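Local structure of IclR transcriptional regulator (Thermotoga maritima, 1MKM) at residues B[21-26]-B[54-59]; B[133-138]-B[191-196]; B[160-163]-B[168-171]. The protein probably binds DNA as a zinc-containing repressor of the IclR family, through an N-terminal winged helix-turn-helix domain joined to a C-terminal regulatory domain. One frame throughout, in Å; residues are numbered along the deposited sequence.

Contact 1 of 3, residues B[21-26]-B[54-59]; sequences PGDVSV and LRKKDK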
ATOM      1  N   PRO B  21      -3.991 -16.971   7.792  1.00 71.20           N
ATOM      2  CA  PRO B  21      -3.743 -15.896   6.829  1.00 68.73           C
ATOM      3  C   PRO B  21      -5.100 -15.378   6.356  1.00 74.51           C
ATOM      4  O   PRO B  21      -5.922 -16.148   5.864  1.00 83.70           O
ATOM      5  CB  PRO B  21      -2.983 -16.607   5.715  1.00 74.94           C
ATOM      6  CG  PRO B  21      -2.247 -17.690   6.449  1.00 83.02           C
ATOM      7  CD  PRO B  21      -3.317 -18.213   7.376  1.00 75.48           C
ATOM      8  N   GLY B  22      -5.345 -14.082   6.505  1.00 70.64           N
ATOM      9  CA  GLY B  22      -6.631 -13.547   6.087  1.00 73.15           C
ATOM     10  C   GLY B  22      -7.631 -13.486   7.236  1.00 66.25           C
ATOM     11  O   GLY B  22      -7.257 -13.157   8.364  1.00 65.15           O
ATOM     12  N   ASP B  23      -8.899 -13.794   6.962  1.00 62.27           N
ATOM     13  CA  ASP B  23      -9.932 -13.750   8.007  1.00 68.77           C
ATOM     14  C   ASP B  23     -10.815 -14.996   8.074  1.00 63.34           C
ATOM     15  O   ASP B  23     -10.609 -15.953   7.325  1.00 65.08           O
ATOM     16  CB  ASP B  23     -10.812 -12.520   7.816  1.00 65.09           C
ATOM     17  CG  ASP B  23     -11.484 -12.507   6.479  1.00 68.04           C
ATOM     18  OD1 ASP B  23     -11.981 -11.433   6.079  1.00 54.97           O
ATOM     19  OD2 ASP B  23     -11.514 -13.581   5.835  1.00 65.82           O
ATOM     20  N   VAL B  24     -11.805 -14.971   8.964  1.00 60.42           N
ATOM     21  CA  VAL B  24     -12.695 -16.114   9.142  1.00 60.01           C
ATOM     22  C   VAL B  24     -14.120 -15.711   9.564  1.00 58.53           C
ATOM     23  O   VAL B  24     -14.305 -14.800  10.369  1.00 60.50           O
ATOM     24  CB  VAL B  24     -12.108 -17.079  10.214  1.00 52.11           C
ATOM     25  CG1 VAL B  24     -12.286 -16.486  11.590  1.00 43.34           C
ATOM     26  CG2 VAL B  24     -12.763 -18.442  10.125  1.00 54.58           C
ATOM     27  N   SER B  25     -15.117 -16.414   9.031  1.00 66.98           N
ATOM     28  CA  SER B  25     -16.527 -16.148   9.339  1.00 66.00           C
ATOM     29  C   SER B  25     -17.003 -17.035  10.472  1.00 64.61           C
ATOM     30  O   SER B  25     -16.426 -18.094  10.713  1.00 71.69           O
ATOM     31  CB  SER B  25     -17.400 -16.446   8.127  1.00 65.88           C
ATOM     32  OG  SER B  25     -17.400 -17.840   7.856  1.00 57.69           O
ATOM     33  N   VAL B  26     -18.061 -16.610  11.158  1.00 61.64           N
ATOM     34  CA  VAL B  26     -18.613 -17.403  12.249  1.00 65.77           C
ATOM     35  C   VAL B  26     -18.905 -18.789  11.695  1.00 63.05           C
ATOM     36  O   VAL B  26     -18.629 -19.805  12.335  1.00 62.12           O
ATOM     37  CB  VAL B  26     -19.937 -16.807  12.786  1.00 78.18           C
ATOM     38  CG1 VAL B  26     -19.724 -15.382  13.241  1.00 92.74           C
ATOM     39  CG2 VAL B  26     -21.008 -16.853  11.714  1.00 81.84           C
ATOM     40  N   LEU B  54     -11.310  -8.905  15.865  1.00 53.24           N
ATOM     41  CA  LEU B  54     -11.975  -7.726  15.313  1.00 55.63           C
ATOM     42  C   LEU B  54     -12.997  -8.194  14.301  1.00 53.23           C
ATOM     43  O   LEU B  54     -12.703  -9.058  13.465  1.00 48.56           O
ATOM     44  CB  LEU B  54     -10.958  -6.809  14.626  1.00 56.38           C
ATOM     45  CG  LEU B  54     -11.442  -5.395  14.287  1.00 60.12           C
ATOM     46  CD1 LEU B  54     -11.954  -4.723  15.556  1.00 54.07           C
ATOM     47  CD2 LEU B  54     -10.287  -4.584  13.666  1.00 64.01           C
ATOM     48  N   ARG B  55     -14.209  -7.661  14.370  1.00 52.68           N
ATOM     49  CA  ARG B  55     -15.181  -8.101  13.387  1.00 58.92           C
ATOM     50  C   ARG B  55     -15.344  -7.061  12.298  1.00 58.66           C
ATOM     51  O   ARG B  55     -15.546  -5.878  12.578  1.00 61.21           O
ATOM     52  CB  ARG B  55     -16.541  -8.442  14.015  1.00 52.95           C
ATOM     53  CG  ARG B  55     -17.357  -9.305  13.072  1.00 47.72           C
ATOM     54  CD  ARG B  55     -18.663  -9.811  13.652  1.00 49.13           C
ATOM     55  NE  ARG B  55     -19.252 -10.822  12.774  1.00 46.62           N
ATOM     56  CZ  ARG B  55     -20.385 -11.472  13.032  1.00 58.22           C
ATOM     57  NH1 ARG B  55     -21.065 -11.217  14.143  1.00 40.82           N
ATOM     58  NH2 ARG B  55     -20.828 -12.400  12.182  1.00 52.42           N
ATOM     59  N   LYS B  56     -15.234  -7.529  11.056  1.00 50.67           N
ATOM     60  CA  LYS B  56     -15.341  -6.697   9.864  1.00 62.14           C
ATOM     61  C   LYS B  56     -16.774  -6.304   9.526  1.00 69.40           C
ATOM     62  O   LYS B  56     -17.740  -6.922  10.000  1.00 64.66           O
ATOM     63  CB  LYS B  56     -14.752  -7.432   8.654  1.00 65.44           C
ATOM     64  CG  LYS B  56     -13.286  -7.821   8.760  1.00 60.31           C
ATOM     65  CD  LYS B  56     -12.834  -8.519   7.479  1.00 63.96           C
ATOM     66  CE  LYS B  56     -11.333  -8.774   7.475  1.00 70.09           C
ATOM     67  NZ  LYS B  56     -10.821  -9.201   6.140  1.00 68.05           N
ATOM     68  N   LYS B  57     -16.904  -5.279   8.687  1.00 76.96           N
ATOM     69  CA  LYS B  57     -18.214  -4.811   8.263  1.00 74.62           C
ATOM     70  C   LYS B  57     -18.899  -5.999   7.597  1.00 70.17           C
ATOM     71  O   LYS B  57     -20.108  -6.179   7.718  1.00 65.67           O
ATOM     72  CB  LYS B  57     -18.076  -3.645   7.281  1.00 73.31           C
ATOM     73  CG  LYS B  57     -19.087  -2.532   7.530  1.00 81.38           C
ATOM     74  CD  LYS B  57     -18.813  -1.286   6.689  1.00 83.31           C
ATOM     75  CE  LYS B  57     -19.135  -1.508   5.217  1.00 83.14           C
ATOM     76  NZ  LYS B  57     -20.569  -1.845   5.000  1.00 86.90           N
ATOM     77  N   ASP B  58     -18.109  -6.822   6.915  1.00 61.96           N
ATOM     78  CA  ASP B  58     -18.631  -8.010   6.249  1.00 64.66           C
ATOM     79  C   ASP B  58     -18.835  -9.174   7.217  1.00 58.77           C
ATOM     80  O   ASP B  58     -19.017 -10.316   6.795  1.00 51.89           O
ATOM     81  CB  ASP B  58     -17.692  -8.432   5.119  1.00 75.98           C
ATOM     82  CG  ASP B  58     -16.236  -8.255   5.483  1.00 91.94           C
ATOM     83  OD1 ASP B  58     -15.796  -7.091   5.615  1.00 94.27           O
ATOM     84  OD2 ASP B  58     -15.535  -9.277   5.639  1.00 96.43           O
ATOM     85  N   LYS B  59     -18.804  -8.871   8.511  1.00 56.15           N
ATOM     86  CA  LYS B  59     -18.976  -9.871   9.559  1.00 63.69           C
ATOM     87  C   LYS B  59     -17.917 -10.987   9.638  1.00 64.40           C
ATOM     88  O   LYS B  59     -18.076 -11.952  10.394  1.00 61.95           O
ATOM     89  CB  LYS B  59     -20.380 -10.475   9.475  1.00 67.87           C
ATOM     90  CG  LYS B  59     -21.463  -9.548  10.024  1.00 71.41           C
ATOM     91  CD  LYS B  59     -22.789 -10.271  10.209  1.00 82.82           C
ATOM     92  CE  LYS B  59     -23.794  -9.401  10.950  1.00 88.10           C
ATOM     93  NZ  LYS B  59     -25.099 -10.088  11.162  1.00 73.41           N
TER
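D23 and K56 meet in a salt bridge, with K56 NZ donating to D23 OD1 at 2.5 Å, a separation short enough that its exact length should not be pressed. The two side chains cross at about a right angle. The ammonium reaches the oxygen from above the carboxylate, 37° out of its plane. The lysine gets there as a long rod: CG lies anti to its own carbonyl carbon (chi1 -60°) and everything beyond runs extended, so that K56 CE also passes D23 OD1 at 3.1 Å. The positive charge is well placed, because the ammonium probably offsets the repulsion between D23 OD1 and D58 OD2, 4.2 Å apart. With an alanine in place of K56, D23 is likely to lose its close cationic partner, keeping at most the long, weak pair with R60, and to be left facing D58.

The second meeting is apolar against cationic. V26 CG1 comes obliquely to R55 NH2, 3.4 Å away. R55 stretches out with CG anti to the backbone N (chi1 -161°), and its guanidinium is held in place by its own turn: NE donates to K59 O at 2.9 Å, with the oxygen in the guanidinium plane, while K59 CG packs on one face. NH2 is also bonded to Y41 OH. Arginine suits this place because its flat, many-handed end can bridge several partners.

The type I turn K56-K59 closes the wing hairpin of strands 53-55 and 61-63, and V24 pairs its backbone with Y61 of that hairpin. S25 caps helix 26-32 through E28 N, while V26 packs on V37 and Y41 of helix 37-50 and on Y61 of strand 61-63, so it lies between the helices and the wing.

Contact 2 of 3, residues B[133-138]-B[191-196]; sequences LYSTAS and EENEIG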
ATOM      1  N   LEU B 133      19.918 -23.262  23.566  1.00 68.97           N
ATOM      2  CA  LEU B 133      21.118 -22.605  24.059  1.00 69.18           C
ATOM      3  C   LEU B 133      22.424 -23.253  23.612  1.00 74.35           C
ATOM      4  O   LEU B 133      23.499 -22.806  24.007  1.00 80.85           O
ATOM      5  CB  LEU B 133      21.091 -22.537  25.586  1.00 59.73           C
ATOM      6  CG  LEU B 133      20.248 -21.443  26.249  1.00 67.29           C
ATOM      7  CD1 LEU B 133      20.289 -21.594  27.766  1.00 60.67           C
ATOM      8  CD2 LEU B 133      20.789 -20.071  25.856  1.00 61.15           C
ATOM      9  N   TYR B 134      22.349 -24.286  22.781  1.00 68.69           N
ATOM     10  CA  TYR B 134      23.567 -24.946  22.347  1.00 62.74           C
ATOM     11  C   TYR B 134      23.896 -24.788  20.871  1.00 73.80           C
ATOM     12  O   TYR B 134      25.072 -24.651  20.518  1.00 75.51           O
ATOM     13  CB  TYR B 134      23.519 -26.435  22.692  1.00 67.50           C
ATOM     14  CG  TYR B 134      22.462 -27.215  21.935  1.00 61.88           C
ATOM     15  CD1 TYR B 134      21.135 -27.242  22.366  1.00 66.59           C
ATOM     16  CD2 TYR B 134      22.792 -27.919  20.779  1.00 59.48           C
ATOM     17  CE1 TYR B 134      20.167 -27.954  21.663  1.00 52.96           C
ATOM     18  CE2 TYR B 134      21.835 -28.623  20.071  1.00 49.65           C
ATOM     19  CZ  TYR B 134      20.527 -28.638  20.514  1.00 57.40           C
ATOM     20  OH  TYR B 134      19.581 -29.324  19.786  1.00 63.50           O
ATOM     21  N   SER B 135      22.882 -24.814  20.005  1.00 72.92           N
ATOM     22  CA  SER B 135      23.123 -24.685  18.565  1.00 71.33           C
ATOM     23  C   SER B 135      23.146 -23.237  18.084  1.00 68.20           C
ATOM     24  O   SER B 135      23.289 -22.978  16.892  1.00 67.72           O
ATOM     25  CB  SER B 135      22.072 -25.461  17.765  1.00 70.69           C
ATOM     26  OG  SER B 135      20.785 -24.892  17.923  1.00 76.16           O
ATOM     27  N   THR B 136      23.019 -22.299  19.014  1.00 63.06           N
ATOM     28  CA  THR B 136      23.017 -20.888  18.666  1.00 68.55           C
ATOM     29  C   THR B 136      24.168 -20.132  19.361  1.00 70.82           C
ATOM     30  O   THR B 136      24.574 -20.490  20.467  1.00 64.80           O
ATOM     31  CB  THR B 136      21.650 -20.263  19.033  1.00 62.73           C
ATOM     32  OG1 THR B 136      21.530 -18.974  18.427  1.00 77.12           O
ATOM     33  CG2 THR B 136      21.514 -20.117  20.532  1.00 56.28           C
ATOM     34  N   ALA B 137      24.694 -19.095  18.706  1.00 60.52           N
ATOM     35  CA  ALA B 137      25.803 -18.308  19.258  1.00 66.28           C
ATOM     36  C   ALA B 137      25.467 -17.600  20.570  1.00 65.56           C
ATOM     37  O   ALA B 137      26.160 -17.770  21.578  1.00 66.59           O
ATOM     38  CB  ALA B 137      26.284 -17.290  18.238  1.00 62.31           C
ATOM     39  N   SER B 138      24.426 -16.779  20.557  1.00 61.17           N
ATOM     40  CA  SER B 138      24.032 -16.096  21.779  1.00 64.44           C
ATOM     41  C   SER B 138      23.744 -17.171  22.852  1.00 58.18           C
ATOM     42  O   SER B 138      23.882 -16.925  24.051  1.00 50.59           O
ATOM     43  CB  SER B 138      22.788 -15.229  21.515  1.00 63.49           C
ATOM     44  OG  SER B 138      21.763 -15.968  20.867  1.00 64.97           O
ATOM     45  N   GLU B 191      26.760 -22.355  11.035  1.00 74.21           N
ATOM     46  CA  GLU B 191      25.620 -23.112  10.538  1.00 65.75           C
ATOM     47  C   GLU B 191      25.221 -24.264  11.451  1.00 64.39           C
ATOM     48  O   GLU B 191      24.728 -25.289  10.992  1.00 68.22           O
ATOM     49  CB  GLU B 191      25.917 -23.621   9.125  1.00 72.42           C
ATOM     50  CG  GLU B 191      25.168 -22.850   8.034  1.00 72.83           C
ATOM     51  CD  GLU B 191      25.893 -22.845   6.700  1.00 68.84           C
ATOM     52  OE1 GLU B 191      27.026 -22.318   6.651  1.00 63.99           O
ATOM     53  OE2 GLU B 191      25.331 -23.360   5.705  1.00 62.49           O
ATOM     54  N   GLU B 192      25.424 -24.068  12.749  1.00 67.69           N
ATOM     55  CA  GLU B 192      25.097 -25.065  13.764  1.00 71.85           C
ATOM     56  C   GLU B 192      23.615 -25.019  14.124  1.00 73.97           C
ATOM     57  O   GLU B 192      23.042 -26.026  14.522  1.00 78.64           O
ATOM     58  CB  GLU B 192      25.925 -24.827  15.034  1.00 71.71           C
ATOM     59  CG  GLU B 192      27.425 -24.688  14.809  1.00 63.72           C
ATOM     60  CD  GLU B 192      28.164 -24.268  16.068  1.00 68.00           C
ATOM     61  OE1 GLU B 192      28.181 -25.038  17.049  1.00 70.95           O
ATOM     62  OE2 GLU B 192      28.730 -23.158  16.082  1.00 77.76           O
ATOM     63  N   ASN B 193      22.998 -23.847  14.008  1.00 78.00           N
ATOM     64  CA  ASN B 193      21.582 -23.716  14.327  1.00 73.89           C
ATOM     65  C   ASN B 193      20.783 -23.836  13.041  1.00 73.47           C
ATOM     66  O   ASN B 193      19.970 -24.746  12.898  1.00 76.58           O
ATOM     67  CB  ASN B 193      21.303 -22.374  15.017  1.00 73.86           C
ATOM     68  CG  ASN B 193      19.839 -22.213  15.439  1.00 73.46           C
ATOM     69  OD1 ASN B 193      18.968 -21.911  14.620  1.00 77.25           O
ATOM     70  ND2 ASN B 193      19.573 -22.417  16.720  1.00 51.76           N
ATOM     71  N   GLU B 194      21.018 -22.922  12.104  1.00 74.15           N
ATOM     72  CA  GLU B 194      20.321 -22.968  10.825  1.00 75.23           C
ATOM     73  C   GLU B 194      21.290 -22.907   9.651  1.00 74.96           C
ATOM     74  O   GLU B 194      22.211 -22.091   9.626  1.00 69.96           O
ATOM     75  CB  GLU B 194      19.299 -21.833  10.721  1.00 81.74           C
ATOM     76  CG  GLU B 194      17.854 -22.324  10.724  1.00 88.41           C
ATOM     77  CD  GLU B 194      16.842 -21.197  10.623  1.00 89.50           C
ATOM     78  OE1 GLU B 194      16.892 -20.276  11.466  1.00 90.29           O
ATOM     79  OE2 GLU B 194      15.991 -21.235   9.706  1.00 88.19           O
ATOM     80  N   ILE B 195      21.083 -23.787   8.677  1.00 72.37           N
ATOM     81  CA  ILE B 195      21.938 -23.832   7.502  1.00 73.33           C
ATOM     82  C   ILE B 195      21.739 -22.575   6.643  1.00 75.22           C
ATOM     83  O   ILE B 195      20.613 -22.128   6.402  1.00 64.12           O
ATOM     84  CB  ILE B 195      21.668 -25.130   6.680  1.00 80.13           C
ATOM     85  CG1 ILE B 195      22.248 -24.997   5.269  1.00 82.58           C
ATOM     86  CG2 ILE B 195      20.178 -25.447   6.672  1.00 82.32           C
ATOM     87  CD1 ILE B 195      21.931 -26.179   4.359  1.00 87.14           C
ATOM     88  N   GLY B 196      22.850 -22.002   6.195  1.00 68.80           N
ATOM     89  CA  GLY B 196      22.784 -20.798   5.393  1.00 66.07           C
ATOM     90  C   GLY B 196      23.038 -19.589   6.270  1.00 64.93           C
ATOM     91  O   GLY B 196      23.464 -18.541   5.774  1.00 67.39           O
TER
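S135 and N193 provide the one polar link between the segments, and it is weak: N193 ND2 donates to S135 OG at 3.0 Å with a bent N-H...O angle of 122°, and the position of that oxygen is less certain. The amide is brought to it because N193 CG lies anti to the backbone N (chi1 -177°). Serine and asparagine suit the place, being short and able to pair their polar ends.

Van der Waals contacts do the rest. S135 CB rests on E192 O at 3.4 Å, E192 CB lies 3.7 Å from S135 O, and T136 CB touches N193 ND2 at 3.8 Å.

The stronger polar bonds hold the loop from outside. E192 OE2 forms a salt bridge with K140 NZ and accepts from N190 N, while D189 OD1 accepts from the backbone N of both E192 and N193.

The pairing sets the start of helix 137-143 beside the loop between strands 187-190 and 197-205, at the zinc site of this GAF-related domain: D189 and C199 are zinc ligands seen in a structure of this protein, and the T136 side chain lies about 3 Å from a bound zinc ion.

Contact 3 of 3, residues B[160-163]-B[168-171]; sequences LKPK and ITNP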
ATOM      1  N   LEU B 160      20.809 -33.068  22.355  1.00 86.24           N
ATOM      2  CA  LEU B 160      21.520 -32.273  21.365  1.00 84.58           C
ATOM      3  C   LEU B 160      21.131 -32.667  19.948  1.00 89.76           C
ATOM      4  O   LEU B 160      21.978 -32.692  19.054  1.00 96.05           O
ATOM      5  CB  LEU B 160      23.033 -32.435  21.546  1.00 78.06           C
ATOM      6  CG  LEU B 160      23.631 -32.080  22.916  1.00 76.90           C
ATOM      7  CD1 LEU B 160      25.133 -32.318  22.895  1.00 76.98           C
ATOM      8  CD2 LEU B 160      23.346 -30.629  23.258  1.00 83.92           C
ATOM      9  N   LYS B 161      19.852 -32.969  19.743  1.00 89.13           N
ATOM     10  CA  LYS B 161      19.374 -33.362  18.423  1.00 94.87           C
ATOM     11  C   LYS B 161      19.972 -32.457  17.354  1.00 97.85           C
ATOM     12  O   LYS B 161      19.589 -31.298  17.219  1.00101.05           O
ATOM     13  CB  LYS B 161      17.847 -33.300  18.360  1.00 95.00           C
ATOM     14  CG  LYS B 161      17.281 -33.649  16.989  1.00 97.57           C
ATOM     15  CD  LYS B 161      15.759 -33.647  16.985  1.00101.31           C
ATOM     16  CE  LYS B 161      15.218 -33.834  15.573  1.00103.17           C
ATOM     17  NZ  LYS B 161      13.729 -33.876  15.530  1.00 99.84           N
ATOM     18  N   PRO B 162      20.929 -32.985  16.576  1.00100.08           N
ATOM     19  CA  PRO B 162      21.600 -32.237  15.508  1.00 98.10           C
ATOM     20  C   PRO B 162      20.644 -31.710  14.433  1.00 93.48           C
ATOM     21  O   PRO B 162      20.060 -32.482  13.668  1.00 90.39           O
ATOM     22  CB  PRO B 162      22.601 -33.253  14.960  1.00100.88           C
ATOM     23  CG  PRO B 162      21.892 -34.557  15.169  1.00 98.56           C
ATOM     24  CD  PRO B 162      21.351 -34.397  16.568  1.00 98.49           C
ATOM     25  N   LYS B 163      20.502 -30.388  14.386  1.00 85.63           N
ATOM     26  CA  LYS B 163      19.618 -29.736  13.422  1.00 80.14           C
ATOM     27  C   LYS B 163      20.282 -29.552  12.064  1.00 76.84           C
ATOM     28  O   LYS B 163      19.619 -29.355  11.041  1.00 65.16           O
ATOM     29  CB  LYS B 163      19.165 -28.383  13.975  1.00 84.30           C
ATOM     30  CG  LYS B 163      18.166 -28.491  15.116  1.00 72.55           C
ATOM     31  CD  LYS B 163      17.998 -27.169  15.839  1.00 77.24           C
ATOM     32  CE  LYS B 163      19.278 -26.774  16.550  1.00 75.50           C
ATOM     33  NZ  LYS B 163      19.763 -27.845  17.474  1.00 82.53           N
ATOM     34  N   ILE B 168      26.630 -29.486  16.985  1.00 87.62           N
ATOM     35  CA  ILE B 168      27.428 -30.258  17.938  1.00 84.52           C
ATOM     36  C   ILE B 168      26.562 -31.211  18.775  1.00 89.16           C
ATOM     37  O   ILE B 168      25.652 -30.770  19.479  1.00 90.77           O
ATOM     38  CB  ILE B 168      28.173 -29.312  18.903  1.00 81.70           C
ATOM     39  CG1 ILE B 168      29.005 -28.307  18.111  1.00 79.65           C
ATOM     40  CG2 ILE B 168      29.063 -30.106  19.834  1.00 89.40           C
ATOM     41  CD1 ILE B 168      29.759 -27.320  18.984  1.00 85.65           C
ATOM     42  N   THR B 169      26.850 -32.511  18.717  1.00 89.56           N
ATOM     43  CA  THR B 169      26.074 -33.489  19.481  1.00 87.74           C
ATOM     44  C   THR B 169      26.872 -34.160  20.612  1.00 82.14           C
ATOM     45  O   THR B 169      26.366 -35.051  21.293  1.00 71.66           O
ATOM     46  CB  THR B 169      25.492 -34.581  18.545  1.00 88.80           C
ATOM     47  OG1 THR B 169      24.815 -33.960  17.445  1.00 89.34           O
ATOM     48  CG2 THR B 169      24.488 -35.450  19.294  1.00 91.79           C
ATOM     49  N   ASN B 170      28.109 -33.725  20.826  1.00 85.98           N
ATOM     50  CA  ASN B 170      28.939 -34.313  21.876  1.00 91.11           C
ATOM     51  C   ASN B 170      29.280 -33.316  22.976  1.00 92.03           C
ATOM     52  O   ASN B 170      29.949 -32.305  22.736  1.00 91.22           O
ATOM     53  CB  ASN B 170      30.232 -34.888  21.281  1.00 96.28           C
ATOM     54  CG  ASN B 170      31.116 -35.557  22.328  1.00 92.71           C
ATOM     55  OD1 ASN B 170      31.627 -34.901  23.236  1.00 93.04           O
ATOM     56  ND2 ASN B 170      31.298 -36.870  22.202  1.00 79.73           N
ATOM     57  N   PRO B 171      28.831 -33.605  24.207  1.00 94.20           N
ATOM     58  CA  PRO B 171      29.048 -32.776  25.398  1.00 96.00           C
ATOM     59  C   PRO B 171      30.508 -32.518  25.768  1.00 98.70           C
ATOM     60  O   PRO B 171      30.802 -31.555  26.474  1.00103.68           O
ATOM     61  CB  PRO B 171      28.287 -33.530  26.491  1.00 94.37           C
ATOM     62  CG  PRO B 171      28.343 -34.954  26.028  1.00 98.52           C
ATOM     63  CD  PRO B 171      28.072 -34.821  24.552  1.00 93.51           C
TER
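L160 lays a methyl on the flat peptide that joins T169 to N170: CD1 stands over one face of it, 3.4 Å from both T169 C and T169 O, with N170 N a little farther off at 3.9 Å. The puckered ring of P162 turns a broad side to T169 OG1. That oxygen lies 3.4 Å from P162 CB, with CD and CG somewhat farther, and the two side chains cross at a slant.

Leucine is the right length for its task. With CG anti to its carbonyl carbon (chi1 -57°) and CD1 continuing in the extended direction (chi2 180°), the branch spans the gap between the two arms. Nearer the backbone, L160 CB meets I168 O at 3.7 Å and T169 CG2 at 4.0 Å, while CD1 also comes within 4.2 Å of P171 CD. T169 thus works with both branches: its methyl meets L160 CB and its hydroxyl oxygen lies by the P162 ring. L160 also packs on Y134 and on L174 of helix 171-184.

N170 caps that helix: its OD1 accepts from the backbone N of R172 and of V173, and P171 suits the first turn, where its missing N-H costs nothing. T169 OG1 is bonded to T167 O within the connecting loop.

No hydrogen bond joins the two segments. Their attachment therefore rests on dispersion and fit, with carbon laid on peptide and ring, while the polar groups of T169 and N170 serve the local turn and the helix start. Such a join depends on shape more than on direction.

Overall arrangement
Contact 1 stands apart in the winged helix-turn-helix domain, its centre 39 Å from that of contact 2 and 44 Å from that of contact 3, across the centre of the chain; the nearest atoms are still about 19 and 24 Å away. Contacts 2 and 3 share the C-terminal domain, with centres 11 Å apart. Contact 3 is nested within the chain loop that contact 2 closes, and the two touch: Y134 OH makes a probable, weak hydrogen bond to K161 O at 3.2 Å, and I168 CD1 packs on E192 OE1. Contact 2 borders the zinc site, whereas the I168 side chain of contact 3 lies about 13 Å from the zinc ion.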